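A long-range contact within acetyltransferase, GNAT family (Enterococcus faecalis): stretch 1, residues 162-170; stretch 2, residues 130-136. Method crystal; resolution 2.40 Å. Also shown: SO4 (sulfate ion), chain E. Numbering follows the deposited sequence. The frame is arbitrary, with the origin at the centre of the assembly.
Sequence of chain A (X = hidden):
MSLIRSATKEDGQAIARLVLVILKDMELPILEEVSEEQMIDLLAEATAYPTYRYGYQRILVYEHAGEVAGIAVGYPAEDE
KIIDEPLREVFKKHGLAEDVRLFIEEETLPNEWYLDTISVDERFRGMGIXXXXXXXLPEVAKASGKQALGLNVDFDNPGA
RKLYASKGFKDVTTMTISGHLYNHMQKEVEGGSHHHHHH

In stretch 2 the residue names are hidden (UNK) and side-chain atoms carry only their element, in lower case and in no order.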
# COMPACT_ATOMS: atom_id res chain seq x y z
N LYS A 162 -2.33 13.74 -12.89
CA LYS A 162 -3.14 14.98 -12.77
C LYS A 162 -3.88 15.10 -11.44
O LYS A 162 -3.95 16.20 -10.83
CB LYS A 162 -4.17 15.05 -13.90
CG LYS A 162 -4.49 16.48 -14.40
CD LYS A 162 -4.84 17.46 -13.31
CE LYS A 162 -5.24 18.86 -13.85
NZ LYS A 162 -4.23 19.47 -14.78
N LEU A 163 -4.47 14.00 -11.01
CA LEU A 163 -5.12 13.92 -9.71
C LEU A 163 -4.13 14.38 -8.60
O LEU A 163 -4.44 15.26 -7.79
CB LEU A 163 -5.61 12.47 -9.45
CG LEU A 163 -6.76 12.21 -8.44
CD1 LEU A 163 -6.69 10.81 -7.82
CD2 LEU A 163 -6.90 13.26 -7.37
N TYR A 164 -2.91 13.81 -8.57
CA TYR A 164 -1.93 14.13 -7.52
C TYR A 164 -1.41 15.56 -7.62
O TYR A 164 -1.28 16.27 -6.58
CB TYR A 164 -0.76 13.14 -7.54
CG TYR A 164 -1.19 11.70 -7.53
CD1 TYR A 164 -0.52 10.74 -8.33
CD2 TYR A 164 -2.25 11.26 -6.72
CE1 TYR A 164 -0.89 9.39 -8.28
CE2 TYR A 164 -2.63 9.89 -6.68
CZ TYR A 164 -1.95 8.99 -7.46
OH TYR A 164 -2.33 7.66 -7.42
N ALA A 165 -1.09 15.98 -8.84
CA ALA A 165 -0.80 17.40 -9.11
C ALA A 165 -1.79 18.40 -8.44
O ALA A 165 -1.39 19.39 -7.83
CB ALA A 165 -0.73 17.66 -10.62
N SER A 166 -3.08 18.09 -8.55
CA SER A 166 -4.14 18.99 -8.12
C SER A 166 -4.24 18.97 -6.60
O SER A 166 -4.96 19.77 -6.01
CB SER A 166 -5.47 18.54 -8.75
OG SER A 166 -6.15 17.51 -7.98
N LYS A 167 -3.55 18.03 -5.97
CA LYS A 167 -3.62 17.85 -4.53
C LYS A 167 -2.34 18.41 -3.96
O LYS A 167 -2.11 18.29 -2.79
CB LYS A 167 -3.70 16.35 -4.19
CG LYS A 167 -5.03 15.87 -3.65
CD LYS A 167 -6.17 16.05 -4.64
CE LYS A 167 -7.52 15.80 -3.99
NZ LYS A 167 -7.54 14.40 -3.41
N GLY A 168 -1.49 18.98 -4.81
CA GLY A 168 -0.25 19.61 -4.36
C GLY A 168 1.03 18.81 -4.55
O GLY A 168 2.06 19.21 -4.01
N PHE A 169 0.97 17.64 -5.24
CA PHE A 169 2.15 16.82 -5.54
C PHE A 169 2.97 17.40 -6.74
O PHE A 169 2.39 17.94 -7.68
CB PHE A 169 1.77 15.37 -5.82
CG PHE A 169 1.46 14.55 -4.59
CD1 PHE A 169 0.17 14.53 -4.04
CD2 PHE A 169 2.46 13.77 -3.98
CE1 PHE A 169 -0.15 13.77 -2.91
CE2 PHE A 169 2.18 12.99 -2.83
CZ PHE A 169 0.86 13.00 -2.29
N LYS A 170 4.31 17.30 -6.67
CA LYS A 170 5.24 17.85 -7.66
C LYS A 170 6.22 16.78 -8.05
O LYS A 170 6.77 16.11 -7.18
CB LYS A 170 6.09 18.99 -7.08
CG LYS A 170 5.40 20.00 -6.20
CD LYS A 170 4.86 21.11 -7.03
CE LYS A 170 4.15 22.10 -6.16
NZ LYS A 170 3.26 22.89 -7.07
N UNK A 130 -10.85 6.89 -2.90
CA UNK A 130 -9.42 7.01 -3.06
C UNK A 130 -8.93 8.43 -2.84
O UNK A 130 -7.88 8.66 -2.22
N UNK A 131 -9.72 9.37 -3.33
CA UNK A 131 -9.33 10.72 -3.35
C UNK A 131 -9.53 11.27 -1.97
O UNK A 131 -8.72 12.07 -1.55
c UNK A 131 -10.06 11.50 -4.45
o UNK A 131 -10.29 12.86 -4.03
N UNK A 132 -10.53 10.81 -1.23
CA UNK A 132 -10.64 11.16 0.20
C UNK A 132 -9.60 10.55 1.14
O UNK A 132 -9.23 11.16 2.11
n UNK A 132 -16.04 11.78 2.40
c UNK A 132 -14.33 10.80 0.96
c UNK A 132 -11.97 10.71 0.79
c UNK A 132 -13.14 11.36 0.22
c UNK A 132 -14.55 11.58 2.24
N UNK A 133 -9.19 9.32 0.87
CA UNK A 133 -8.11 8.70 1.60
C UNK A 133 -6.81 9.51 1.42
O UNK A 133 -6.09 9.75 2.38
c UNK A 133 -7.96 7.21 1.18
c UNK A 133 -8.83 4.91 1.18
c UNK A 133 -8.53 6.09 3.34
c UNK A 133 -8.91 6.22 1.87
N UNK A 134 -6.57 9.94 0.21
CA UNK A 134 -5.42 10.72 -0.15
C UNK A 134 -5.42 12.10 0.57
O UNK A 134 -4.37 12.54 1.08
c UNK A 134 -4.78 11.41 -3.93
c UNK A 134 -2.97 11.18 -2.15
c UNK A 134 -4.42 11.61 -2.45
c UNK A 134 -5.42 10.82 -1.67
N UNK A 135 -6.60 12.74 0.68
CA UNK A 135 -6.72 13.98 1.46
C UNK A 135 -6.30 13.84 2.95
O UNK A 135 -5.98 14.84 3.58
c UNK A 135 -8.18 14.53 1.44
c UNK A 135 -8.57 15.12 0.09
o UNK A 135 -7.70 15.35 -0.78
o UNK A 135 -9.79 15.35 -0.11
N UNK A 136 -6.41 12.64 3.50
CA UNK A 136 -6.20 12.36 4.93
C UNK A 136 -4.76 12.07 5.22
O UNK A 136 -4.38 11.94 6.36
c UNK A 136 -7.03 11.11 5.35
O2 SO4 E . -11.21 4.97 -6.88
O3 SO4 E . -12.13 6.20 -5.88
O4 SO4 E . -12.69 5.07 -6.99

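Position 130 has backbone atoms and nothing more, which identifies it as Gly130. It lies in the helix with ordinary helical angles, and the coordinates leave room for a CB, so the contact itself does not demand glycine here. Its amide points out to the sulfate ion, probably from the crystallisation liquor, and makes a weak hydrogen bond from N to SO4 O3 at 3.3 Å.

Position 131 carries one carbon followed by one oxygen. The oxygen lies 3.2 Å from Lys167 NZ, and such a short side chain ending in a single oxygen is that of serine, Ser131. Its CA-to-CB bond points sideways, yet OG accepts a hydrogen bond from the ammonium group. The backbone O of Ser131, also 3.2 Å from Lys167 NZ, accepts a second, weak one while still receiving the helical bond from the amide of position 135. A small polar residue suits this site because it offers an acceptor close to the backbone.

At position 132 four carbons run in an unbranched row to a terminal nitrogen: Lys132. The CA-to-CB bond points away from stretch 1, and nothing on that stretch is touched. The long chain is exposed, and its NZ is hydrogen-bonded elsewhere in the structure.

Position 133 has four carbons, forked at the second, and no polar atom, which makes it Leu133. It is out of reach of stretch 1 but buried, a setting that suits an apolar side chain.

Position 134 shows the same four carbons with the same fork, but here the CA-to-CB bond points toward stretch 1. The branches reach the rings of Tyr164 and Phe169 and the side chain of Leu163, and the residue is Leu134. With chi1 in t and chi2 in p, Leu134 CD2 lies 3.8 Å from Tyr164 CD2, at the edge of that ring and near its plane, and 4.4 Å from Leu163 CD1. Leu134 CD1 approaches Phe169 CE1 at 3.9 Å. The forked end thus lets one buried residue pack against several apolar partners.

Position 135 has two carbons, the second bearing two oxygens: a short carboxylate, Asp135. Although its CA-to-CB bond points sideways, its end comes nearer to stretch 1, and OD1 sits 2.8 Å from Lys167 NZ in a hydrogen-bonded salt bridge. The negative carboxylate answers the positive charge of the Lys167 ammonium group.

Position 136 has a single side-chain carbon and is Ala136. It lies beyond reach of stretch 1.

The contact therefore has an apolar part centred on Leu134 and a polar part centred on Lys167, whose ammonium group gathers Ser131 O, Ser131 OG and Asp135 OD1. The lysine follows the helix of stretch 1 in the turn from Ala165 to Gly168. Gly168 adopts a positive phi in a Schellman motif, and the amide of Phe169 bonds back to Tyr164 O, N to O 3.0 Å. The chain thus turns so that Lys167 and Phe169 both point toward the helix of stretch 2.

Stretch 2 130-136: GSKLLDA
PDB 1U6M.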